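Local coordinates for protein glycosyltransferase (PDB 3WAG) that belongs to the GT-B superfamily of glycosyltransferases and binds thymidine-5'-diphosphate between its two Rossmann-like halves, at residues 15-20 and 148-153; 91-96 and 175-180; 317-322 and 334-339. All coordinates share one frame; numbering follows the deposited sequence.

From the N terminus, interaction 1 opens first: helix 11-26, which follows the first strand, meets the end of strand 147-150 and so closes a loop of 127 residues. Interaction 2 opens inside that loop, on helix 89-106, but closes beyond it at the start of helix 179-188, so the two contacts cross; their centres lie about 27 Å apart. Both belong to the N-terminal half, interaction 1 joining a helix to a strand of its six-stranded parallel sheet and interaction 2 among peripheral helices. Interaction 3 follows in series, a short closure of two neighbouring strands in the second parallel sheet. Its centre is about 21 Å from that of interaction 1, and thymidine-5'-diphosphate lies near both.

Interaction 1: 15-20 and 148-153; sequences YNMVPL and VRMLFG
The carbonyl O of Leu151 faces the carboxamide of Asn16, with OD1 modelled 2.9 Å from Leu151 O. The amide is probably flipped as built, and in the reversed setting the pair may be a hydrogen bond. With CG placed opposite the backbone N (chi1 -179°), the Asn16 side chain reaches out from helix 11-26 to the loop that follows strand 147-150. There the amide touches CA and CB of Phe152, CB lying 3.8 Å from Asn16 CG, while the ring plane is turned 86° from it without stacking. The Phe152 ring leads away from the helix and meets the rings of His13 and Trp344.

Beside Asn16 the contact is apolar. Met150 sends an extended chain from the last residue of the strand toward helix 11-26, its SD 3.8 Å from Met17 CB. About one turn on, Leu20 and Met150 run past each other in opposite directions, bringing Leu20 CD2 to 4.0 Å from Met150 SD, while the terminal methyl CE lies 3.7 Å from Asn16 O. Leu206 of the next strand also packs on Met150.

This joins the first helix of the N-terminal Rossmann-like domain to its parallel sheet. The seam is graded: the Met150 thioether packs on Met17 and Leu20 on the buried side, whereas the polar pair, Asn16 and the Leu151 carbonyl, lies at the loop end, the Asn16 side chain about 8 Å from thymidine-5'-diphosphate between nearest atoms.

Interaction 2: 91-96 and 175-180; sequences YIHDVF and DRHDPL
His93 carries the first part of the contact. Its CG lies anti to the backbone N (chi1 171°), which swings the imidazole off helix 89-106 to rest on Pro179: Pro179 CG sits over one face, 3.7 Å from the ring centroid and displaced toward the rim, in a CH-pi contact. The same proline atom is 3.4 Å from His93 O, so Pro179 CG touches both the imidazole face and the backbone carbonyl. His177 approaches from the edge, the two imidazoles meeting rim to rim with planes 44° apart, although the exact spacing is doubtful because the model is too tight there. Trp89 adds another ring beside His93.

Asp94 fixes the rotation of that imidazole. His93 ND1 donates to Asp94 OD1 at 2.8 Å, on the anti side but tilted 30° out of the carboxylate plane, and OD1 also accepts from Gln90.

The partner chain 175-180 turns into helix 179-188 here. Asp178 is its N-cap, with a weak bond from Leu180 N to Asp178 OD1, while Arg161 forms a salt bridge with the other carboxylate oxygen; Pro179 is the first residue of that helix.

Phe96, one turn beyond His93, meets that turn next. Its CB is 4.1 Å from Pro179 CB and 3.3 Å from Leu180 CD2, and Leu180 CD1 stands 3.8 Å above the ring centroid in a second CH-pi contact. Trp157 and Phe164 of helix 156-168 meet the Phe96 ring as well.

Interaction 3: 317-322 and 334-339; sequences IVHHGG and VPQLIV. With TYD (thymidine-5'-diphosphate), chain F.
Val318 CG1 and Leu337 CG both lie anti to the backbone N (chi1 -168° and 156°), and the two side chains run alongside each other on one face of the sheet, Val318 CG1 lying 3.6 Å from Leu337 CG. At His320 a chi1 of 47° instead sets CG between the backbone N and carbonyl carbon, turning the ring toward thymidine-5'-diphosphate. Its NE2 donates to O1B of the ligand at 3.2 Å and more weakly to O2B, with the phosphorus PB near the ring plane.

The strands themselves are joined by a parallel ladder. Ile317 N donates to Pro335 O, Leu337 N to Ile317 O at 2.7 Å, His319 N to Leu337 O, and Val339 N to His319 O at 2.9 Å. On the other face Ile317 CG2 packs on Gln336 CG at 3.9 Å. Past the strand end, Ile338 CG2 presses against Gly321 CA at 3.6 Å, where the chain turns into helix 323-331 with Gly322 at the N-cap.

Gly324 and Thr325, just beyond, also hydrogen-bond the ligand. A strand, a glycine-rich turn, a helix beginning at a diphosphate and a second parallel strand form the beta-alpha-beta unit of the nucleotide-binding C-terminal domain in GT-B glycosyltransferases.

Interaction 1: 15-20 and 148-153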
loop_
_atom_site.group_PDB
_atom_site.type_symbol
_atom_site.label_atom_id
_atom_site.label_comp_id
_atom_site.label_asym_id
_atom_site.label_seq_id
_atom_site.Cartn_x
_atom_site.Cartn_y
_atom_site.Cartn_z
ATOM N N TYR B 15 6.463 -8.303 -4.573
ATOM C CA TYR B 15 5.168 -7.853 -5.100
ATOM C C TYR B 15 4.163 -8.952 -4.850
ATOM O O TYR B 15 2.972 -8.679 -4.619
ATOM C CB TYR B 15 5.262 -7.654 -6.626
ATOM C CG TYR B 15 5.940 -6.367 -6.999
ATOM C CD1 TYR B 15 6.514 -5.522 -6.035
ATOM C CD2 TYR B 15 5.976 -5.991 -8.305
ATOM C CE1 TYR B 15 7.126 -4.363 -6.408
ATOM C CE2 TYR B 15 6.606 -4.862 -8.695
ATOM C CZ TYR B 15 7.148 -4.040 -7.757
ATOM O OH TYR B 15 7.724 -2.935 -8.262
ATOM N N ASN B 16 4.598 -10.197 -5.023
ATOM C CA ASN B 16 3.738 -11.326 -4.768
ATOM C C ASN B 16 2.997 -11.153 -3.373
ATOM O O ASN B 16 1.844 -11.539 -3.232
ATOM C CB ASN B 16 4.570 -12.608 -4.796
ATOM C CG ASN B 16 3.746 -13.871 -4.551
ATOM O OD1 ASN B 16 3.991 -14.630 -3.600
ATOM N ND2 ASN B 16 2.825 -14.128 -5.429
ATOM N N MET B 17 3.670 -10.572 -2.383
ATOM C CA MET B 17 3.130 -10.506 -1.031
ATOM C C MET B 17 2.683 -9.088 -0.646
ATOM O O MET B 17 2.167 -8.874 0.457
ATOM C CB MET B 17 4.127 -11.072 -0.041
ATOM C CG MET B 17 5.367 -10.211 0.210
ATOM S SD MET B 17 6.237 -10.707 1.689
ATOM C CE MET B 17 6.148 -12.493 1.483
ATOM N N VAL B 18 2.797 -8.132 -1.570
ATOM C CA VAL B 18 2.408 -6.732 -1.265
ATOM C C VAL B 18 0.915 -6.599 -0.906
ATOM O O VAL B 18 0.621 -5.988 0.075
ATOM C CB VAL B 18 2.793 -5.683 -2.362
ATOM C CG1 VAL B 18 1.993 -4.362 -2.202
ATOM C CG2 VAL B 18 4.301 -5.413 -2.301
ATOM N N PRO B 19 0.003 -7.120 -1.751
ATOM C CA PRO B 19 -1.412 -6.923 -1.470
ATOM C C PRO B 19 -1.839 -7.623 -0.141
ATOM O O PRO B 19 -2.548 -6.996 0.696
ATOM C CB PRO B 19 -2.099 -7.482 -2.739
ATOM C CG PRO B 19 -1.038 -7.236 -3.858
ATOM C CD PRO B 19 0.221 -7.700 -3.106
ATOM N N LEU B 20 -1.378 -8.838 0.120
ATOM C CA LEU B 20 -1.641 -9.452 1.454
ATOM C C LEU B 20 -1.120 -8.577 2.665
ATOM O O LEU B 20 -1.787 -8.417 3.700
ATOM C CB LEU B 20 -1.083 -10.870 1.523
ATOM C CG LEU B 20 -1.307 -11.602 2.860
ATOM C CD1 LEU B 20 -2.761 -11.947 3.046
ATOM C CD2 LEU B 20 -0.463 -12.843 3.050
ATOM N N VAL B 148 3.479 -19.149 8.051
ATOM C CA VAL B 148 2.652 -19.503 6.884
ATOM C C VAL B 148 3.536 -19.299 5.677
ATOM O O VAL B 148 3.938 -18.145 5.377
ATOM C CB VAL B 148 1.469 -18.515 6.724
ATOM C CG1 VAL B 148 0.834 -18.656 5.322
ATOM C CG2 VAL B 148 0.445 -18.692 7.823
ATOM N N ARG B 149 3.839 -20.388 5.005
ATOM C CA ARG B 149 4.719 -20.401 3.840
ATOM C C ARG B 149 3.884 -19.920 2.641
ATOM O O ARG B 149 2.887 -20.541 2.293
ATOM C CB ARG B 149 5.353 -21.789 3.639
ATOM C CG ARG B 149 6.210 -21.923 2.329
ATOM C CD ARG B 149 6.847 -23.320 2.272
ATOM N NE ARG B 149 5.759 -24.231 1.954
ATOM C CZ ARG B 149 5.573 -24.885 0.816
ATOM N NH1 ARG B 149 6.523 -24.920 -0.152
ATOM N NH2 ARG B 149 4.454 -25.606 0.693
ATOM N N MET B 150 4.274 -18.771 2.078
ATOM C CA MET B 150 3.536 -18.152 1.000
ATOM C C MET B 150 4.156 -18.502 -0.360
ATOM O O MET B 150 5.324 -18.175 -0.646
ATOM C CB MET B 150 3.419 -16.630 1.168
ATOM C CG MET B 150 2.538 -16.012 0.058
ATOM S SD MET B 150 2.207 -14.293 0.397
ATOM C CE MET B 150 0.836 -13.980 -0.680
ATOM N N LEU B 151 3.363 -19.152 -1.195
ATOM C CA LEU B 151 3.787 -19.533 -2.559
ATOM C C LEU B 151 3.773 -18.363 -3.483
ATOM O O LEU B 151 3.084 -17.385 -3.264
ATOM C CB LEU B 151 2.874 -20.583 -3.143
ATOM C CG LEU B 151 2.872 -21.897 -2.325
ATOM C CD1 LEU B 151 1.800 -22.808 -2.869
ATOM C CD2 LEU B 151 4.186 -22.640 -2.322
ATOM N N PHE B 152 4.507 -18.469 -4.577
ATOM C CA PHE B 152 4.522 -17.386 -5.575
ATOM C C PHE B 152 4.206 -17.968 -6.954
ATOM O O PHE B 152 4.258 -17.266 -7.950
ATOM C CB PHE B 152 5.930 -16.803 -5.588
ATOM C CG PHE B 152 7.006 -17.846 -5.824
ATOM C CD1 PHE B 152 7.407 -18.179 -7.133
ATOM C CD2 PHE B 152 7.587 -18.494 -4.752
ATOM C CE1 PHE B 152 8.403 -19.152 -7.313
ATOM C CE2 PHE B 152 8.561 -19.447 -4.908
ATOM C CZ PHE B 152 8.980 -19.794 -6.210
ATOM N N GLY B 153 3.849 -19.247 -6.992
ATOM C CA GLY B 153 3.338 -19.914 -8.202
ATOM C C GLY B 153 2.893 -21.268 -7.690
ATOM O O GLY B 153 2.439 -21.393 -6.501
#

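Interaction 2: 91-96 and 175-180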
loop_
_atom_site.group_PDB
_atom_site.type_symbol
_atom_site.label_atom_id
_atom_site.label_comp_id
_atom_site.label_asym_id
_atom_site.label_seq_id
_atom_site.Cartn_x
_atom_site.Cartn_y
_atom_site.Cartn_z
ATOM N N TYR B 91 17.304 -38.515 -7.504
ATOM C CA TYR B 91 17.192 -37.223 -8.151
ATOM C C TYR B 91 16.663 -36.103 -7.187
ATOM O O TYR B 91 17.248 -35.035 -7.078
ATOM C CB TYR B 91 16.318 -37.337 -9.400
ATOM C CG TYR B 91 16.017 -35.995 -10.083
ATOM C CD1 TYR B 91 16.877 -35.474 -11.046
ATOM C CD2 TYR B 91 14.870 -35.271 -9.777
ATOM C CE1 TYR B 91 16.606 -34.252 -11.678
ATOM C CE2 TYR B 91 14.572 -34.075 -10.434
ATOM C CZ TYR B 91 15.464 -33.566 -11.378
ATOM O OH TYR B 91 15.215 -32.371 -12.032
ATOM N N ILE B 92 15.539 -36.353 -6.524
ATOM C CA ILE B 92 14.996 -35.406 -5.555
ATOM C C ILE B 92 15.980 -35.102 -4.387
ATOM O O ILE B 92 16.140 -33.947 -3.967
ATOM C CB ILE B 92 13.671 -35.938 -5.030
ATOM C CG1 ILE B 92 12.658 -35.930 -6.178
ATOM C CG2 ILE B 92 13.201 -35.073 -3.851
ATOM C CD1 ILE B 92 11.441 -36.781 -5.889
ATOM N N HIS B 93 16.668 -36.134 -3.914
ATOM C CA HIS B 93 17.688 -35.987 -2.938
ATOM C C HIS B 93 18.653 -34.916 -3.384
ATOM O O HIS B 93 18.939 -33.938 -2.618
ATOM C CB HIS B 93 18.402 -37.320 -2.728
ATOM C CG HIS B 93 19.640 -37.208 -1.876
ATOM N ND1 HIS B 93 20.783 -36.685 -2.347
ATOM C CD2 HIS B 93 19.876 -37.533 -0.532
ATOM C CE1 HIS B 93 21.722 -36.692 -1.377
ATOM N NE2 HIS B 93 21.160 -37.200 -0.261
ATOM N N ASP B 94 19.179 -35.092 -4.607
ATOM C CA ASP B 94 20.218 -34.216 -5.152
ATOM C C ASP B 94 19.690 -32.808 -5.511
ATOM O O ASP B 94 20.430 -31.845 -5.461
ATOM C CB ASP B 94 20.963 -34.832 -6.356
ATOM C CG ASP B 94 21.726 -36.106 -6.013
ATOM O OD1 ASP B 94 22.000 -36.386 -4.819
ATOM O OD2 ASP B 94 22.076 -36.834 -6.969
ATOM N N VAL B 95 18.417 -32.696 -5.861
ATOM C CA VAL B 95 17.805 -31.392 -6.095
ATOM C C VAL B 95 17.770 -30.638 -4.721
ATOM O O VAL B 95 18.095 -29.443 -4.624
ATOM C CB VAL B 95 16.390 -31.561 -6.720
ATOM C CG1 VAL B 95 15.539 -30.326 -6.503
ATOM C CG2 VAL B 95 16.494 -31.853 -8.218
ATOM N N PHE B 96 17.367 -31.363 -3.681
ATOM C CA PHE B 96 17.376 -30.817 -2.312
ATOM C C PHE B 96 18.773 -30.430 -1.831
ATOM O O PHE B 96 18.951 -29.360 -1.237
ATOM C CB PHE B 96 16.732 -31.772 -1.299
ATOM C CG PHE B 96 15.276 -31.878 -1.455
ATOM C CD1 PHE B 96 14.589 -30.905 -2.112
ATOM C CD2 PHE B 96 14.595 -32.980 -0.984
ATOM C CE1 PHE B 96 13.218 -30.979 -2.279
ATOM C CE2 PHE B 96 13.222 -33.065 -1.128
ATOM C CZ PHE B 96 12.535 -32.087 -1.809
ATOM N N ASP B 175 19.054 -45.732 5.215
ATOM C CA ASP B 175 19.189 -45.295 3.817
ATOM C C ASP B 175 18.191 -44.142 3.504
ATOM O O ASP B 175 17.335 -44.214 2.603
ATOM C CB ASP B 175 19.010 -46.515 2.902
ATOM C CG ASP B 175 19.982 -46.522 1.737
ATOM O OD1 ASP B 175 21.012 -45.822 1.800
ATOM O OD2 ASP B 175 19.723 -47.231 0.748
ATOM N N ARG B 176 18.294 -43.096 4.311
ATOM C CA ARG B 176 17.272 -42.052 4.391
ATOM C C ARG B 176 17.906 -40.734 4.721
ATOM O O ARG B 176 17.423 -40.001 5.570
ATOM C CB ARG B 176 16.233 -42.395 5.451
ATOM C CG ARG B 176 15.737 -43.816 5.343
ATOM C CD ARG B 176 14.228 -43.882 5.349
ATOM N NE ARG B 176 13.789 -44.104 6.702
ATOM C CZ ARG B 176 13.158 -45.190 7.114
ATOM N NH1 ARG B 176 12.815 -46.145 6.267
ATOM N NH2 ARG B 176 12.810 -45.273 8.393
ATOM N N HIS B 177 18.998 -40.443 4.045
ATOM C CA HIS B 177 19.590 -39.128 4.103
ATOM C C HIS B 177 18.592 -38.077 3.683
ATOM O O HIS B 177 17.959 -38.212 2.632
ATOM C CB HIS B 177 20.801 -39.082 3.206
ATOM C CG HIS B 177 21.528 -37.744 3.218
ATOM N ND1 HIS B 177 21.915 -37.110 4.385
ATOM C CD2 HIS B 177 22.021 -36.958 2.160
ATOM C CE1 HIS B 177 22.605 -35.980 4.071
ATOM N NE2 HIS B 177 22.644 -35.873 2.713
ATOM N N ASP B 178 18.420 -37.038 4.503
ATOM C CA ASP B 178 17.559 -35.938 4.133
ATOM C C ASP B 178 18.368 -34.641 4.039
ATOM O O ASP B 178 18.690 -34.049 5.079
ATOM C CB ASP B 178 16.445 -35.791 5.149
ATOM C CG ASP B 178 15.373 -34.852 4.697
ATOM O OD1 ASP B 178 15.570 -34.089 3.760
ATOM O OD2 ASP B 178 14.309 -34.847 5.299
ATOM N N PRO B 179 18.718 -34.199 2.806
ATOM C CA PRO B 179 19.505 -32.939 2.783
ATOM C C PRO B 179 18.778 -31.753 3.436
ATOM O O PRO B 179 19.441 -30.898 4.008
ATOM C CB PRO B 179 19.754 -32.704 1.308
ATOM C CG PRO B 179 19.716 -34.119 0.707
ATOM C CD PRO B 179 18.621 -34.823 1.469
ATOM N N LEU B 180 17.436 -31.714 3.350
ATOM C CA LEU B 180 16.670 -30.596 3.925
ATOM C C LEU B 180 16.719 -30.621 5.468
ATOM O O LEU B 180 16.811 -29.560 6.111
ATOM C CB LEU B 180 15.227 -30.529 3.416
ATOM C CG LEU B 180 14.958 -30.557 1.912
ATOM C CD1 LEU B 180 13.560 -30.036 1.639
ATOM C CD2 LEU B 180 16.017 -29.728 1.191
#

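Interaction 3: 317-322 and 334-339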
loop_
_atom_site.group_PDB
_atom_site.type_symbol
_atom_site.label_atom_id
_atom_site.label_comp_id
_atom_site.label_asym_id
_atom_site.label_seq_id
_atom_site.Cartn_x
_atom_site.Cartn_y
_atom_site.Cartn_z
ATOM N N ILE B 317 -3.349 -11.371 -24.533
ATOM C CA ILE B 317 -2.016 -10.966 -24.053
ATOM C C ILE B 317 -1.032 -12.085 -24.421
ATOM O O ILE B 317 -1.299 -13.267 -24.210
ATOM C CB ILE B 317 -1.946 -10.627 -22.532
ATOM C CG1 ILE B 317 -0.494 -10.324 -22.144
ATOM C CG2 ILE B 317 -2.498 -11.750 -21.679
ATOM C CD1 ILE B 317 -0.426 -9.556 -20.826
ATOM N N VAL B 318 0.073 -11.675 -25.010
ATOM C CA VAL B 318 1.134 -12.595 -25.414
ATOM C C VAL B 318 2.234 -12.421 -24.374
ATOM O O VAL B 318 2.735 -11.302 -24.214
ATOM C CB VAL B 318 1.615 -12.260 -26.860
ATOM C CG1 VAL B 318 2.513 -13.377 -27.403
ATOM C CG2 VAL B 318 0.419 -12.106 -27.796
ATOM N N HIS B 319 2.571 -13.489 -23.637
ATOM C CA HIS B 319 3.595 -13.388 -22.569
ATOM C C HIS B 319 4.250 -14.727 -22.279
ATOM O O HIS B 319 3.897 -15.744 -22.888
ATOM C CB HIS B 319 3.006 -12.758 -21.314
ATOM C CG HIS B 319 2.067 -13.680 -20.564
ATOM N ND1 HIS B 319 0.772 -13.874 -20.931
ATOM C CD2 HIS B 319 2.278 -14.482 -19.474
ATOM C CE1 HIS B 319 0.193 -14.730 -20.084
ATOM N NE2 HIS B 319 1.111 -15.124 -19.210
ATOM N N HIS B 320 5.235 -14.709 -21.377
ATOM C CA HIS B 320 6.147 -15.813 -21.063
ATOM C C HIS B 320 5.637 -16.777 -20.029
ATOM O O HIS B 320 6.348 -17.715 -19.668
ATOM C CB HIS B 320 7.380 -15.203 -20.451
ATOM C CG HIS B 320 7.052 -14.185 -19.393
ATOM N ND1 HIS B 320 6.755 -12.888 -19.685
ATOM C CD2 HIS B 320 6.906 -14.323 -18.013
ATOM C CE1 HIS B 320 6.486 -12.237 -18.538
ATOM N NE2 HIS B 320 6.544 -13.125 -17.522
ATOM N N GLY B 321 4.430 -16.549 -19.511
ATOM C CA GLY B 321 3.765 -17.528 -18.612
ATOM C C GLY B 321 4.005 -17.354 -17.104
ATOM O O GLY B 321 3.558 -18.179 -16.340
ATOM N N GLY B 322 4.721 -16.298 -16.699
ATOM C CA GLY B 322 4.973 -15.983 -15.305
ATOM C C GLY B 322 3.707 -15.652 -14.494
ATOM O O GLY B 322 2.662 -15.252 -15.034
ATOM N N VAL B 334 -8.732 -12.339 -19.780
ATOM C CA VAL B 334 -8.108 -12.082 -21.091
ATOM C C VAL B 334 -7.414 -13.316 -21.676
ATOM O O VAL B 334 -6.549 -13.915 -21.055
ATOM C CB VAL B 334 -7.121 -10.909 -21.039
ATOM C CG1 VAL B 334 -6.537 -10.644 -22.429
ATOM C CG2 VAL B 334 -7.802 -9.673 -20.448
ATOM N N PRO B 335 -7.819 -13.709 -22.878
ATOM C CA PRO B 335 -7.168 -14.804 -23.587
ATOM C C PRO B 335 -5.633 -14.610 -23.640
ATOM O O PRO B 335 -5.148 -13.485 -23.781
ATOM C CB PRO B 335 -7.783 -14.715 -24.990
ATOM C CG PRO B 335 -9.119 -14.104 -24.747
ATOM C CD PRO B 335 -8.884 -13.080 -23.685
ATOM N N GLN B 336 -4.903 -15.718 -23.558
ATOM C CA GLN B 336 -3.448 -15.686 -23.509
ATOM C C GLN B 336 -2.733 -16.391 -24.696
ATOM O O GLN B 336 -3.145 -17.467 -25.132
ATOM C CB GLN B 336 -2.954 -16.270 -22.149
ATOM C CG GLN B 336 -3.432 -15.492 -20.899
ATOM C CD GLN B 336 -3.054 -16.255 -19.654
ATOM O OE1 GLN B 336 -1.931 -16.185 -19.242
ATOM N NE2 GLN B 336 -3.978 -17.056 -19.099
ATOM N N LEU B 337 -1.638 -15.807 -25.182
ATOM C CA LEU B 337 -0.702 -16.623 -25.909
ATOM C C LEU B 337 0.581 -16.720 -25.109
ATOM O O LEU B 337 1.233 -15.712 -24.856
ATOM C CB LEU B 337 -0.540 -16.122 -27.378
ATOM C CG LEU B 337 0.683 -16.364 -28.274
ATOM C CD1 LEU B 337 1.233 -17.765 -28.181
ATOM C CD2 LEU B 337 0.365 -15.946 -29.729
ATOM N N ILE B 338 0.920 -17.931 -24.682
ATOM C CA ILE B 338 2.042 -18.172 -23.774
ATOM C C ILE B 338 3.179 -18.799 -24.540
ATOM O O ILE B 338 2.997 -19.795 -25.271
ATOM C CB ILE B 338 1.623 -19.077 -22.587
ATOM C CG1 ILE B 338 0.471 -18.436 -21.806
ATOM C CG2 ILE B 338 2.790 -19.305 -21.608
ATOM C CD1 ILE B 338 -0.486 -19.393 -21.125
ATOM N N VAL B 339 4.355 -18.216 -24.392
ATOM C CA VAL B 339 5.582 -18.832 -24.863
ATOM C C VAL B 339 6.377 -19.153 -23.579
ATOM O O VAL B 339 7.128 -18.322 -23.122
ATOM C CB VAL B 339 6.394 -17.844 -25.773
ATOM C CG1 VAL B 339 7.713 -18.482 -26.242
ATOM C CG2 VAL B 339 5.588 -17.365 -26.995
HETATM P PA TYD F . 7.289 -9.656 -13.686
HETATM O O1A TYD F . 7.847 -9.327 -15.078
HETATM O O2A TYD F . 8.064 -10.468 -12.653
HETATM O O3A TYD F . 5.930 -10.498 -14.072
HETATM P PB TYD F . 5.709 -12.118 -13.957
HETATM O O1B TYD F . 7.041 -12.789 -14.328
HETATM O O2B TYD F . 4.493 -12.352 -14.904
HETATM O O3B TYD F . 5.493 -12.315 -12.432
HETATM O "O5'" TYD F . 6.866 -8.256 -12.934
HETATM C "C5'" TYD F . 5.969 -8.109 -11.800
HETATM C "C4'" TYD F . 4.547 -7.640 -12.221
HETATM O "O4'" TYD F . 4.559 -6.463 -13.059
HETATM C "C3'" TYD F . 3.689 -8.659 -13.001
HETATM O "O3'" TYD F . 2.431 -8.782 -12.315
HETATM C "C2'" TYD F . 3.430 -8.055 -14.374
HETATM C "C1'" TYD F . 3.556 -6.545 -14.084
HETATM N N1 TYD F . 3.941 -5.819 -15.293
HETATM C C2 TYD F . 3.124 -4.781 -15.812
HETATM O O2 TYD F . 2.058 -4.423 -15.247
HETATM N N3 TYD F . 3.484 -4.151 -16.966
HETATM C C4 TYD F . 4.604 -4.469 -17.660
HETATM O O4 TYD F . 4.864 -3.824 -18.700
HETATM C C5 TYD F . 5.485 -5.545 -17.130
HETATM C C5M TYD F . 6.766 -5.984 -17.800
HETATM C C6 TYD F . 5.081 -6.169 -15.938
#